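Local structure of cycloalternan-forming enzyme (5F7U) at residues A[222-227]-A[238-243]; A[715-720]-A[742-747]; A[721-726]-A[737-742]; A[747-752]-A[759-764]. The protein is a multidomain enzyme of glycoside hydrolase family 31, with a central TIM barrel, beta-rich domains around it and a family 6 carbohydrate-binding module. The protein carries 1 engineered substitution. All coordinates share one frame; numbering follows the deposited sequence.

From the N terminus, contact 1 comes first and joins the two arms of a beta hairpin, strands 214-229 and 235-243, in the galactose mutarotase-like part of the enzyme. The chain then builds the TIM barrel before contact 2 opens at 715-720. Contact 3 falls within that second loop, joining 721-726 to 737-742 before contact 2 closes at 742-747; the two share Phe742, and their centres are about 9 Å apart. Contact 4 follows in series from Leu747, which it shares with contact 2, and closes at 759-764. Contacts 2, 3 and 4 touch and lie together in the family 31 C-terminal domain, which follows the barrel, whereas contact 1 stays apart, its nearest atoms about 17 Å from contact 3.

Contact 1: residues A[222-227]-A[238-243]; sequences ANSLGW and YQNNFM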
loop_
_atom_site.group_PDB
_atom_site.type_symbol
_atom_site.label_atom_id
_atom_site.label_comp_id
_atom_site.label_asym_id
_atom_site.label_seq_id
_atom_site.Cartn_x
_atom_site.Cartn_y
_atom_site.Cartn_z
ATOM N N ALA A 222 9.842 -15.165 30.479
ATOM C CA ALA A 222 11.183 -15.070 29.904
ATOM C C ALA A 222 11.528 -16.400 29.214
ATOM O O ALA A 222 10.600 -17.095 28.770
ATOM C CB ALA A 222 12.209 -14.641 30.954
ATOM N N ASN A 223 12.815 -16.770 29.116
ATOM C CA ASN A 223 13.237 -17.803 28.134
ATOM C C ASN A 223 12.482 -17.620 26.799
ATOM O O ASN A 223 11.988 -18.566 26.169
ATOM C CB ASN A 223 13.069 -19.216 28.700
ATOM C CG ASN A 223 13.804 -19.400 30.006
ATOM O OD1 ASN A 223 14.978 -19.037 30.132
ATOM N ND2 ASN A 223 13.106 -19.943 31.002
ATOM N N SER A 224 12.360 -16.362 26.404
ATOM C CA SER A 224 11.530 -16.032 25.264
ATOM C C SER A 224 12.350 -16.209 23.977
ATOM O O SER A 224 11.818 -16.586 22.925
ATOM C CB SER A 224 11.000 -14.605 25.432
ATOM O OG SER A 224 12.055 -13.652 25.364
ATOM N N LEU A 225 13.660 -15.990 24.087
ATOM C CA LEU A 225 14.521 -15.871 22.928
ATOM C C LEU A 225 15.339 -17.141 22.742
ATOM O O LEU A 225 16.091 -17.537 23.633
ATOM C CB LEU A 225 15.452 -14.665 23.141
ATOM C CG LEU A 225 16.532 -14.298 22.127
ATOM C CD1 LEU A 225 15.940 -14.060 20.738
ATOM C CD2 LEU A 225 17.240 -13.065 22.650
ATOM N N GLY A 226 15.188 -17.766 21.578
ATOM C CA GLY A 226 15.745 -19.103 21.383
ATOM C C GLY A 226 16.114 -19.468 19.964
ATOM O O GLY A 226 15.814 -18.732 19.020
ATOM N N TRP A 227 16.768 -20.615 19.830
ATOM C CA TRP A 227 17.248 -21.119 18.542
ATOM C C TRP A 227 17.085 -22.643 18.574
ATOM O O TRP A 227 17.140 -23.279 19.652
ATOM C CB TRP A 227 18.714 -20.722 18.287
ATOM C CG TRP A 227 19.625 -21.096 19.423
ATOM C CD1 TRP A 227 20.391 -22.226 19.526
ATOM C CD2 TRP A 227 19.804 -20.372 20.641
ATOM N NE1 TRP A 227 21.058 -22.233 20.731
ATOM C CE2 TRP A 227 20.715 -21.109 21.435
ATOM C CE3 TRP A 227 19.299 -19.155 21.139
ATOM C CZ2 TRP A 227 21.130 -20.674 22.712
ATOM C CZ3 TRP A 227 19.703 -18.726 22.407
ATOM C CH2 TRP A 227 20.610 -19.490 23.182
ATOM N N TYR A 238 14.946 -19.629 14.573
ATOM C CA TYR A 238 15.034 -18.734 15.716
ATOM C C TYR A 238 13.637 -18.361 16.155
ATOM O O TYR A 238 12.713 -18.373 15.350
ATOM C CB TYR A 238 15.694 -17.418 15.310
ATOM C CG TYR A 238 17.180 -17.458 15.153
ATOM C CD1 TYR A 238 18.010 -17.478 16.283
ATOM C CD2 TYR A 238 17.773 -17.424 13.879
ATOM C CE1 TYR A 238 19.394 -17.480 16.153
ATOM C CE2 TYR A 238 19.171 -17.436 13.741
ATOM C CZ TYR A 238 19.970 -17.463 14.876
ATOM O OH TYR A 238 21.351 -17.457 14.767
ATOM N N GLN A 239 13.484 -17.994 17.422
ATOM C CA GLN A 239 12.214 -17.379 17.853
ATOM C C GLN A 239 12.438 -16.348 18.942
ATOM O O GLN A 239 13.430 -16.412 19.681
ATOM C CB GLN A 239 11.210 -18.447 18.340
ATOM C CG GLN A 239 11.601 -19.123 19.654
ATOM C CD GLN A 239 10.520 -20.081 20.111
ATOM O OE1 GLN A 239 9.502 -19.668 20.668
ATOM N NE2 GLN A 239 10.716 -21.363 19.854
ATOM N N ASN A 240 11.511 -15.396 19.020
ATOM C CA ASN A 240 11.329 -14.609 20.232
ATOM C C ASN A 240 9.827 -14.433 20.496
ATOM O O ASN A 240 8.994 -14.618 19.590
ATOM C CB ASN A 240 12.073 -13.269 20.176
ATOM C CG ASN A 240 12.447 -12.750 21.574
ATOM O OD1 ASN A 240 12.045 -13.327 22.594
ATOM N ND2 ASN A 240 13.215 -11.674 21.626
ATOM N N ASN A 241 9.498 -14.131 21.746
ATOM C CA ASN A 241 8.124 -14.092 22.224
ATOM C C ASN A 241 7.933 -12.865 23.062
ATOM O O ASN A 241 8.789 -12.534 23.882
ATOM C CB ASN A 241 7.828 -15.340 23.075
ATOM C CG ASN A 241 7.955 -16.626 22.267
ATOM O OD1 ASN A 241 6.974 -17.108 21.698
ATOM N ND2 ASN A 241 9.170 -17.164 22.185
ATOM N N PHE A 242 6.794 -12.204 22.857
ATOM C CA PHE A 242 6.528 -10.870 23.394
ATOM C C PHE A 242 5.154 -10.811 24.046
ATOM O O PHE A 242 4.251 -11.551 23.649
ATOM C CB PHE A 242 6.630 -9.846 22.252
ATOM C CG PHE A 242 7.975 -9.859 21.554
ATOM C CD1 PHE A 242 9.035 -9.072 22.042
ATOM C CD2 PHE A 242 8.202 -10.666 20.432
ATOM C CE1 PHE A 242 10.281 -9.084 21.416
ATOM C CE2 PHE A 242 9.457 -10.685 19.805
ATOM C CZ PHE A 242 10.490 -9.889 20.300
ATOM N N MET A 243 5.009 -9.950 25.054
ATOM C CA MET A 243 3.733 -9.772 25.751
ATOM C C MET A 243 2.918 -8.732 25.003
ATOM O O MET A 243 3.457 -7.694 24.620
ATOM C CB MET A 243 3.968 -9.281 27.170
ATOM C CG MET A 243 2.686 -9.168 27.982
ATOM S SD MET A 243 3.132 -9.246 29.710
ATOM C CE MET A 243 3.658 -10.948 29.711
#
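Gly226 and Gln239 form an antiparallel hydrogen-bonded pair in the hairpin of strands 214-229 and 235-243, part of the galactose mutarotase-like beta domain. Gly226 N lies 2.9 Å from Gln239 O, and Gln239 N donates back to Gly226 O. In the next, non-hydrogen-bonded pair, Trp227 CB rests 3.9 Å from Tyr238 CD1, while Trp227 NE1 reaches Glu119 and Tyr238 OH reaches Asn331 O. Beyond Leu225 regular pairing stops and asparagine side chains take over. Asn241 ND2 donates to Ser224 O at 2.8 Å, in the carbonyl plane on a lone pair. Its other bond, to Gln239 OE1 at 2.9 Å, is almost straight (176°). Asn240 OD1 is gripped twice: Ser224 OG comes in its carbonyl plane at 2.8 Å, and Asn241 N approaches from above that plane. Ser224 OG gets there by standing between its backbone N and carbonyl carbon (chi1 66°). Leu225 CD1 lies 3.7 Å from Asn240 ND2, which itself bonds Tyr335 and Glu218. With Ser320 paired to Asn241 OD1, both buried amides have partners at their oxygen and nitrogen, which fixes their rotation and ties 222-227 to the strand through side-chain amides where backbone pairing has stopped.

Contact 2: residues A[715-720]-A[742-747]; sequences NGKSMM and FGDDLL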
loop_
_atom_site.group_PDB
_atom_site.type_symbol
_atom_site.label_atom_id
_atom_site.label_comp_id
_atom_site.label_asym_id
_atom_site.label_seq_id
_atom_site.Cartn_x
_atom_site.Cartn_y
_atom_site.Cartn_z
ATOM N N ASN A 715 10.167 11.345 2.769
ATOM C CA ASN A 715 9.840 11.263 4.192
ATOM C C ASN A 715 9.144 9.987 4.637
ATOM O O ASN A 715 8.728 9.872 5.797
ATOM C CB ASN A 715 9.023 12.492 4.583
ATOM C CG ASN A 715 9.772 13.779 4.291
ATOM O OD1 ASN A 715 10.965 13.897 4.587
ATOM N ND2 ASN A 715 9.094 14.726 3.672
ATOM N N GLY A 716 9.032 9.026 3.726
ATOM C CA GLY A 716 8.443 7.728 4.065
ATOM C C GLY A 716 6.959 7.712 4.382
ATOM O O GLY A 716 6.451 6.713 4.916
ATOM N N LYS A 717 6.251 8.813 4.094
ATOM C CA LYS A 717 4.816 8.883 4.339
ATOM C C LYS A 717 4.066 8.332 3.129
ATOM O O LYS A 717 4.095 8.923 2.054
ATOM C CB LYS A 717 4.374 10.311 4.604
ATOM C CG LYS A 717 2.946 10.417 5.112
ATOM C CD LYS A 717 2.853 11.649 5.975
ATOM C CE LYS A 717 1.434 11.911 6.358
ATOM N NZ LYS A 717 1.444 13.297 6.894
ATOM N N SER A 718 3.397 7.194 3.303
ATOM C CA SER A 718 2.660 6.603 2.184
ATOM C C SER A 718 1.513 7.494 1.743
ATOM O O SER A 718 0.984 8.274 2.535
ATOM C CB SER A 718 2.143 5.212 2.568
ATOM O OG SER A 718 3.264 4.355 2.773
ATOM N N MET A 719 1.132 7.371 0.469
ATOM C CA MET A 719 0.086 8.216 -0.112
ATOM C C MET A 719 -1.308 7.909 0.431
ATOM O O MET A 719 -2.099 8.822 0.694
ATOM C CB MET A 719 0.096 8.092 -1.630
ATOM C CG MET A 719 1.296 8.804 -2.239
ATOM S SD MET A 719 1.529 8.348 -3.956
ATOM C CE MET A 719 0.288 9.367 -4.728
ATOM N N MET A 720 -1.595 6.618 0.602
ATOM C CA MET A 720 -2.902 6.193 1.082
ATOM C C MET A 720 -2.674 5.457 2.380
ATOM O O MET A 720 -1.901 4.505 2.382
ATOM C CB MET A 720 -3.528 5.254 0.046
ATOM C CG MET A 720 -4.868 4.693 0.476
ATOM S SD MET A 720 -5.639 3.597 -0.743
ATOM C CE MET A 720 -4.336 2.388 -0.882
ATOM N N PHE A 742 -5.636 10.196 2.295
ATOM C CA PHE A 742 -5.011 10.263 0.976
ATOM C C PHE A 742 -4.234 11.564 0.910
ATOM O O PHE A 742 -4.823 12.644 1.049
ATOM C CB PHE A 742 -6.094 10.183 -0.114
ATOM C CG PHE A 742 -5.560 10.077 -1.513
ATOM C CD1 PHE A 742 -4.638 9.085 -1.862
ATOM C CD2 PHE A 742 -6.021 10.952 -2.498
ATOM C CE1 PHE A 742 -4.158 8.987 -3.162
ATOM C CE2 PHE A 742 -5.552 10.844 -3.808
ATOM C CZ PHE A 742 -4.632 9.862 -4.138
ATOM N N GLY A 743 -2.908 11.461 0.745
ATOM C CA GLY A 743 -2.003 12.611 1.028
ATOM C C GLY A 743 -2.119 12.982 2.507
ATOM O O GLY A 743 -2.578 12.170 3.304
ATOM N N ASP A 744 -1.734 14.205 2.876
ATOM C CA ASP A 744 -1.774 14.597 4.304
ATOM C C ASP A 744 -3.170 14.957 4.758
ATOM O O ASP A 744 -3.459 14.875 5.949
ATOM C CB ASP A 744 -0.916 15.852 4.576
ATOM C CG ASP A 744 0.559 15.687 4.202
ATOM O OD1 ASP A 744 1.134 14.607 4.422
ATOM O OD2 ASP A 744 1.159 16.681 3.709
ATOM N N ASP A 745 -4.011 15.406 3.820
ATOM C CA ASP A 745 -5.188 16.207 4.174
ATOM C C ASP A 745 -6.563 15.650 3.873
ATOM O O ASP A 745 -7.545 16.188 4.395
ATOM C CB ASP A 745 -5.105 17.562 3.496
ATOM C CG ASP A 745 -3.853 18.283 3.845
ATOM O OD1 ASP A 745 -3.627 18.505 5.043
ATOM O OD2 ASP A 745 -3.093 18.606 2.904
ATOM N N LEU A 746 -6.650 14.618 3.032
ATOM C CA LEU A 746 -7.960 14.178 2.541
ATOM C C LEU A 746 -8.336 12.883 3.190
ATOM O O LEU A 746 -7.529 11.952 3.226
ATOM C CB LEU A 746 -7.989 14.018 1.019
ATOM C CG LEU A 746 -7.744 15.280 0.175
ATOM C CD1 LEU A 746 -7.724 14.903 -1.311
ATOM C CD2 LEU A 746 -8.784 16.360 0.481
ATOM N N LEU A 747 -9.548 12.861 3.747
ATOM C CA LEU A 747 -10.114 11.624 4.264
ATOM C C LEU A 747 -11.084 11.103 3.211
ATOM O O LEU A 747 -12.072 11.788 2.846
ATOM C CB LEU A 747 -10.791 11.856 5.621
ATOM C CG LEU A 747 -11.237 10.630 6.456
ATOM C CD1 LEU A 747 -11.560 11.098 7.869
ATOM C CD2 LEU A 747 -12.438 9.878 5.873
HETATM O O HOH W 1 -1.418 13.505 7.775
#
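Lys717 and Asp744 carry the charged part of this contact, and Met719 with Phe742 and Gly743 the backbone part. Lys717 NZ meets Asp744 OD1 at 2.8 Å in a salt bridge, coming from above the carboxylate plane, 43° out of it. The lysine reaches Asp744 because CG is anti to the backbone N (chi1 -170°) and the chain stays extended to its end. A water accepts from Lys717 NZ at 3.0 Å and donates to Asp744 O at 3.1 Å, a second link between the same two residues; Asp744 O is also bonded by Lys797 NZ. Among backbone groups, Gly743 N donates to Met719 O at 2.8 Å, in the carbonyl plane, and Phe742 CA adds a CA-H...O contact to that same oxygen at 3.3 Å. Here Met720 and Phe742 make an antiparallel non-hydrogen-bonded pair. Apolar packing between the segments is slight: Met720 CB sits at the edge of the Phe742 ring, 4.4 Å from CD1. Phe742 N also bonds Leu746 O at 2.7 Å, tying the tight turn that leads from strand 740-742 to strand 746-748. Helix 702-715 ends just before Lys717 and supplies Ile705, on which both Met719 and Phe742 rest, and Tyr704, whose hydroxyl bonds Phe742 O; strand 720-721 is an edge strand of the six-stranded antiparallel sheet, beside strand 740-742.

Contact 3: residues A[721-726]-A[737-742]; sequences RQMAMD and DEQYMF
Arg721 NH1, with Met741 CB 3.4 Å away over one face of the guanidinium, donates both to Asp726 OD2 and to Gly743 O. The hold on Asp726 is side-on: NE reaches OD1 at 2.9 Å while NH1 meets the syn lone pair of OD2 at 2.8 Å, the carboxylate carbon lying in the guanidinium plane. A bend at chi3 (-51°) folds the arginine back to this partner, five residues on. Arg721 NH2 goes to Ser718 O and Asn344 ND2 to Asp726 OD1, so the ion pair is pinned from both ends; Met741 CG also touches OD2. The backbones of Arg721 and Met741 themselves make an antiparallel hydrogen-bonded pair at the edge of the six-stranded sheet of the family 31 C-terminal domain, Arg721 N to Met741 O at 2.8 Å and Met741 N to Arg721 O at 2.9 Å. After this one pair 721-726 leaves the sheet and enters a short, weakly bonded helical turn, N-capped by Gln722, whose OE1 accepts from Ala724 N at 2.8 Å. Met723 CE packs 3.9 Å from Met741 SD, the two bent side chains crossing at about a right angle. Gln739 NE2, bonded chiefly to Tyr762 O, gives Met723 SD a weak hydrogen bond at 3.5 Å. One water accepts from Met723 N and donates to Gln739 O.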
loop_
_atom_site.group_PDB
_atom_site.type_symbol
_atom_site.label_atom_id
_atom_site.label_comp_id
_atom_site.label_asym_id
_atom_site.label_seq_id
_atom_site.Cartn_x
_atom_site.Cartn_y
_atom_site.Cartn_z
ATOM N N ARG A 721 -3.311 5.886 3.478
ATOM C CA ARG A 721 -2.992 5.316 4.798
ATOM C C ARG A 721 -4.230 4.922 5.595
ATOM O O ARG A 721 -5.219 5.644 5.627
ATOM C CB ARG A 721 -2.159 6.315 5.641
ATOM C CG ARG A 721 -0.840 6.730 5.003
ATOM C CD ARG A 721 -0.028 7.766 5.797
ATOM N NE ARG A 721 -0.827 8.943 6.184
ATOM C CZ ARG A 721 -1.314 9.850 5.335
ATOM N NH1 ARG A 721 -2.046 10.874 5.796
ATOM N NH2 ARG A 721 -1.060 9.757 4.025
ATOM N N GLN A 722 -4.122 3.794 6.288
ATOM C CA GLN A 722 -5.170 3.319 7.196
ATOM C C GLN A 722 -5.237 4.360 8.340
ATOM O O GLN A 722 -4.203 4.983 8.691
ATOM C CB GLN A 722 -4.747 1.934 7.701
ATOM C CG GLN A 722 -5.846 1.090 8.363
ATOM C CD GLN A 722 -6.070 1.498 9.817
ATOM O OE1 GLN A 722 -5.146 1.935 10.487
ATOM N NE2 GLN A 722 -7.304 1.377 10.300
ATOM N N MET A 723 -6.424 4.548 8.930
ATOM C CA MET A 723 -6.632 5.691 9.841
ATOM C C MET A 723 -5.707 5.715 11.053
ATOM O O MET A 723 -5.287 6.785 11.497
ATOM C CB MET A 723 -8.095 5.782 10.305
ATOM C CG MET A 723 -9.132 6.015 9.199
ATOM S SD MET A 723 -8.907 7.490 8.198
ATOM C CE MET A 723 -9.001 8.766 9.463
ATOM N N ALA A 724 -5.365 4.532 11.566
ATOM C CA ALA A 724 -4.516 4.421 12.757
ATOM C C ALA A 724 -3.054 4.822 12.488
ATOM O O ALA A 724 -2.273 5.002 13.424
ATOM C CB ALA A 724 -4.601 3.011 13.364
ATOM N N MET A 725 -2.675 4.974 11.215
ATOM C CA MET A 725 -1.339 5.512 10.907
ATOM C C MET A 725 -1.244 6.980 11.266
ATOM O O MET A 725 -0.157 7.456 11.605
ATOM C CB MET A 725 -0.974 5.342 9.425
ATOM C CG MET A 725 -0.835 3.905 8.953
ATOM S SD MET A 725 0.303 2.884 9.894
ATOM C CE MET A 725 1.866 3.648 9.496
ATOM N N ASP A 726 -2.352 7.716 11.175
ATOM C CA ASP A 726 -2.340 9.132 11.567
ATOM C C ASP A 726 -2.902 9.369 12.970
ATOM O O ASP A 726 -2.621 10.424 13.610
ATOM C CB ASP A 726 -3.120 9.990 10.556
ATOM C CG ASP A 726 -2.409 10.154 9.218
ATOM O OD1 ASP A 726 -1.415 9.457 8.933
ATOM O OD2 ASP A 726 -2.871 11.013 8.435
ATOM N N ASP A 737 -11.332 -0.290 7.716
ATOM C CA ASP A 737 -10.779 -0.762 6.446
ATOM C C ASP A 737 -11.597 -0.325 5.242
ATOM O O ASP A 737 -11.391 -0.838 4.137
ATOM C CB ASP A 737 -10.596 -2.293 6.488
ATOM C CG ASP A 737 -11.880 -3.035 6.778
ATOM O OD1 ASP A 737 -12.979 -2.411 6.841
ATOM O OD2 ASP A 737 -11.784 -4.258 7.020
ATOM N N GLU A 738 -12.527 0.620 5.446
ATOM C CA GLU A 738 -13.367 1.126 4.366
ATOM C C GLU A 738 -13.297 2.647 4.251
ATOM O O GLU A 738 -14.180 3.297 3.672
ATOM C CB GLU A 738 -14.819 0.627 4.499
ATOM C CG GLU A 738 -14.934 -0.889 4.625
ATOM C CD GLU A 738 -16.367 -1.418 4.601
ATOM O OE1 GLU A 738 -17.331 -0.626 4.508
ATOM O OE2 GLU A 738 -16.524 -2.669 4.627
ATOM N N GLN A 739 -12.216 3.204 4.784
ATOM C CA GLN A 739 -11.874 4.615 4.585
ATOM C C GLN A 739 -10.378 4.742 4.794
ATOM O O GLN A 739 -9.743 3.825 5.337
ATOM C CB GLN A 739 -12.620 5.524 5.565
ATOM C CG GLN A 739 -12.232 5.321 7.036
ATOM C CD GLN A 739 -13.059 6.205 7.952
ATOM O OE1 GLN A 739 -14.239 5.963 8.156
ATOM N NE2 GLN A 739 -12.429 7.231 8.510
ATOM N N TYR A 740 -9.818 5.882 4.405
ATOM C CA TYR A 740 -8.379 6.082 4.545
ATOM C C TYR A 740 -8.010 7.526 4.349
ATOM O O TYR A 740 -8.831 8.338 3.882
ATOM C CB TYR A 740 -7.621 5.225 3.515
ATOM C CG TYR A 740 -8.071 5.383 2.084
ATOM C CD1 TYR A 740 -7.553 6.405 1.256
ATOM C CD2 TYR A 740 -9.011 4.489 1.529
ATOM C CE1 TYR A 740 -7.963 6.524 -0.083
ATOM C CE2 TYR A 740 -9.419 4.605 0.195
ATOM C CZ TYR A 740 -8.890 5.619 -0.598
ATOM O OH TYR A 740 -9.292 5.721 -1.927
ATOM N N MET A 741 -6.773 7.860 4.703
ATOM C CA MET A 741 -6.241 9.191 4.406
ATOM C C MET A 741 -5.520 9.126 3.073
ATOM O O MET A 741 -4.867 8.119 2.755
ATOM C CB MET A 741 -5.258 9.662 5.483
ATOM C CG MET A 741 -5.865 9.856 6.873
ATOM S SD MET A 741 -7.204 11.064 6.930
ATOM C CE MET A 741 -6.387 12.586 6.444
ATOM N N PHE A 742 -5.636 10.196 2.295
ATOM C CA PHE A 742 -5.011 10.263 0.976
ATOM C C PHE A 742 -4.234 11.564 0.910
ATOM O O PHE A 742 -4.823 12.644 1.049
ATOM C CB PHE A 742 -6.094 10.183 -0.114
ATOM C CG PHE A 742 -5.560 10.077 -1.513
ATOM C CD1 PHE A 742 -4.638 9.085 -1.862
ATOM C CD2 PHE A 742 -6.021 10.952 -2.498
ATOM C CE1 PHE A 742 -4.158 8.987 -3.162
ATOM C CE2 PHE A 742 -5.552 10.844 -3.808
ATOM C CZ PHE A 742 -4.632 9.862 -4.138
HETATM O O HOH W 2 -8.526 3.108 7.682
#

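Contact 4: residues A[747-752]-A[759-764]; sequences LVAPIV and KEVYLP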
loop_
_atom_site.group_PDB
_atom_site.type_symbol
_atom_site.label_atom_id
_atom_site.label_comp_id
_atom_site.label_asym_id
_atom_site.label_seq_id
_atom_site.Cartn_x
_atom_site.Cartn_y
_atom_site.Cartn_z
ATOM N N LEU A 747 -9.548 12.861 3.747
ATOM C CA LEU A 747 -10.114 11.624 4.264
ATOM C C LEU A 747 -11.084 11.103 3.211
ATOM O O LEU A 747 -12.072 11.788 2.846
ATOM C CB LEU A 747 -10.791 11.856 5.621
ATOM C CG LEU A 747 -11.237 10.630 6.456
ATOM C CD1 LEU A 747 -11.560 11.098 7.869
ATOM C CD2 LEU A 747 -12.438 9.878 5.873
ATOM N N VAL A 748 -10.809 9.897 2.704
ATOM C CA VAL A 748 -11.627 9.327 1.622
ATOM C C VAL A 748 -12.390 8.123 2.163
ATOM O O VAL A 748 -11.795 7.249 2.781
ATOM C CB VAL A 748 -10.746 8.857 0.424
ATOM C CG1 VAL A 748 -11.591 8.228 -0.677
ATOM C CG2 VAL A 748 -9.930 10.015 -0.127
ATOM N N ALA A 749 -13.690 8.037 1.856
ATOM C CA ALA A 749 -14.512 6.944 2.349
ATOM C C ALA A 749 -15.264 6.234 1.222
ATOM O O ALA A 749 -16.423 6.531 0.965
ATOM C CB ALA A 749 -15.456 7.465 3.437
ATOM N N PRO A 750 -14.594 5.281 0.528
ATOM C CA PRO A 750 -15.298 4.671 -0.599
ATOM C C PRO A 750 -16.419 3.749 -0.124
ATOM O O PRO A 750 -16.403 3.291 1.023
ATOM C CB PRO A 750 -14.204 3.887 -1.314
ATOM C CG PRO A 750 -13.256 3.516 -0.245
ATOM C CD PRO A 750 -13.243 4.708 0.704
ATOM N N ILE A 751 -17.405 3.539 -0.985
ATOM C CA ILE A 751 -18.506 2.637 -0.664
ATOM C C ILE A 751 -18.125 1.293 -1.270
ATOM O O ILE A 751 -18.103 1.140 -2.510
ATOM C CB ILE A 751 -19.867 3.145 -1.216
ATOM C CG1 ILE A 751 -20.414 4.322 -0.398
ATOM C CG2 ILE A 751 -20.927 2.047 -1.096
ATOM C CD1 ILE A 751 -19.725 5.657 -0.584
ATOM N N VAL A 752 -17.807 0.326 -0.404
ATOM C CA VAL A 752 -17.305 -0.979 -0.877
ATOM C C VAL A 752 -18.286 -2.105 -0.560
ATOM O O VAL A 752 -17.928 -3.291 -0.608
ATOM C CB VAL A 752 -15.904 -1.313 -0.309
ATOM C CG1 VAL A 752 -14.898 -0.239 -0.728
ATOM C CG2 VAL A 752 -15.963 -1.428 1.210
ATOM N N LYS A 759 -23.423 5.744 3.982
ATOM C CA LYS A 759 -22.028 5.397 4.273
ATOM C C LYS A 759 -21.604 5.965 5.624
ATOM O O LYS A 759 -21.666 7.180 5.837
ATOM C CB LYS A 759 -21.119 5.931 3.153
ATOM C CG LYS A 759 -19.610 5.865 3.419
ATOM C CD LYS A 759 -19.123 4.417 3.483
ATOM C CE LYS A 759 -17.606 4.419 3.628
ATOM N NZ LYS A 759 -17.039 3.036 3.745
ATOM N N GLU A 760 -21.167 5.086 6.531
ATOM C CA GLU A 760 -20.608 5.532 7.815
ATOM C C GLU A 760 -19.202 6.029 7.559
ATOM O O GLU A 760 -18.433 5.370 6.835
ATOM C CB GLU A 760 -20.538 4.371 8.805
ATOM C CG GLU A 760 -21.870 4.050 9.441
ATOM C CD GLU A 760 -21.787 2.914 10.459
ATOM O OE1 GLU A 760 -20.687 2.403 10.769
ATOM O OE2 GLU A 760 -22.842 2.517 10.944
ATOM N N VAL A 761 -18.872 7.203 8.103
ATOM C CA VAL A 761 -17.507 7.730 8.011
ATOM C C VAL A 761 -17.047 8.089 9.409
ATOM O O VAL A 761 -17.680 8.935 10.062
ATOM C CB VAL A 761 -17.401 8.992 7.122
ATOM C CG1 VAL A 761 -15.928 9.394 6.960
ATOM C CG2 VAL A 761 -18.033 8.766 5.749
ATOM N N TYR A 762 -15.969 7.472 9.879
ATOM C CA TYR A 762 -15.461 7.877 11.184
ATOM C C TYR A 762 -14.589 9.125 11.002
ATOM O O TYR A 762 -13.629 9.100 10.200
ATOM C CB TYR A 762 -14.663 6.762 11.921
ATOM C CG TYR A 762 -14.082 7.365 13.190
ATOM C CD1 TYR A 762 -14.927 7.741 14.252
ATOM C CD2 TYR A 762 -12.719 7.689 13.278
ATOM C CE1 TYR A 762 -14.423 8.355 15.384
ATOM C CE2 TYR A 762 -12.199 8.308 14.411
ATOM C CZ TYR A 762 -13.059 8.655 15.453
ATOM O OH TYR A 762 -12.575 9.278 16.582
ATOM N N LEU A 763 -14.929 10.205 11.720
ATOM C CA LEU A 763 -14.138 11.424 11.668
ATOM C C LEU A 763 -13.334 11.582 12.943
ATOM O O LEU A 763 -13.921 11.743 14.013
ATOM C CB LEU A 763 -15.032 12.654 11.457
ATOM C CG LEU A 763 -15.876 12.650 10.182
ATOM C CD1 LEU A 763 -16.775 13.882 10.204
ATOM C CD2 LEU A 763 -15.024 12.602 8.914
ATOM N N PRO A 764 -11.994 11.547 12.834
ATOM C CA PRO A 764 -11.162 11.836 14.005
ATOM C C PRO A 764 -11.347 13.266 14.491
ATOM O O PRO A 764 -11.929 14.098 13.795
ATOM C CB PRO A 764 -9.735 11.662 13.483
ATOM C CG PRO A 764 -9.877 10.789 12.284
ATOM C CD PRO A 764 -11.166 11.254 11.650
HETATM O O HOH W 3 -18.527 0.860 2.381
#
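Two sheets of the family 31 C-terminal domain meet where Leu747 and Ala749, on and just past strand 746-748, pack against Val761 on strand 758-763. The segments run in roughly opposite directions (159°) without backbone pairing, so side chains make the contact. Leu747 splits its two methyls: CD2 slides alongside Val761 to within 3.7 Å of CG1, while CD1 points tip to tip at Pro764 CD, 3.8 Å away, and lies 3.9 Å from Leu763 CD2. Ala749 CB sits against Val761 CG2 at 3.7 Å. The backbones bond instead within their own sheets, Leu747 with Phe795 and Val748 with Tyr740 on one side, Lys759 with Tyr785 and Val761 with Ile783 on the other, consistent with two sheets meeting through side chains. Lys759 bridges the far end. A bend at chi2 (67°) turns its otherwise extended chain across to 747-752; its CB and CG run past Ile751 in the opposite sense, with CB 4.0 Å from Ile751 CG1. The ammonium donates to Pro750 O (NZ to O 2.8 Å), tilted 21° from the carbonyl plane, and to Glu738 O. It also donates to a water, 3.0 Å from NZ, that accepts from Val752 N as well. Two backbone carbonyls and a water thus accept from the buried ammonium and would help to stabilise its charge. Ala749 O, also buried here, faces Lys759 CE at 3.6 Å and has no hydrogen-bonding partner in the model.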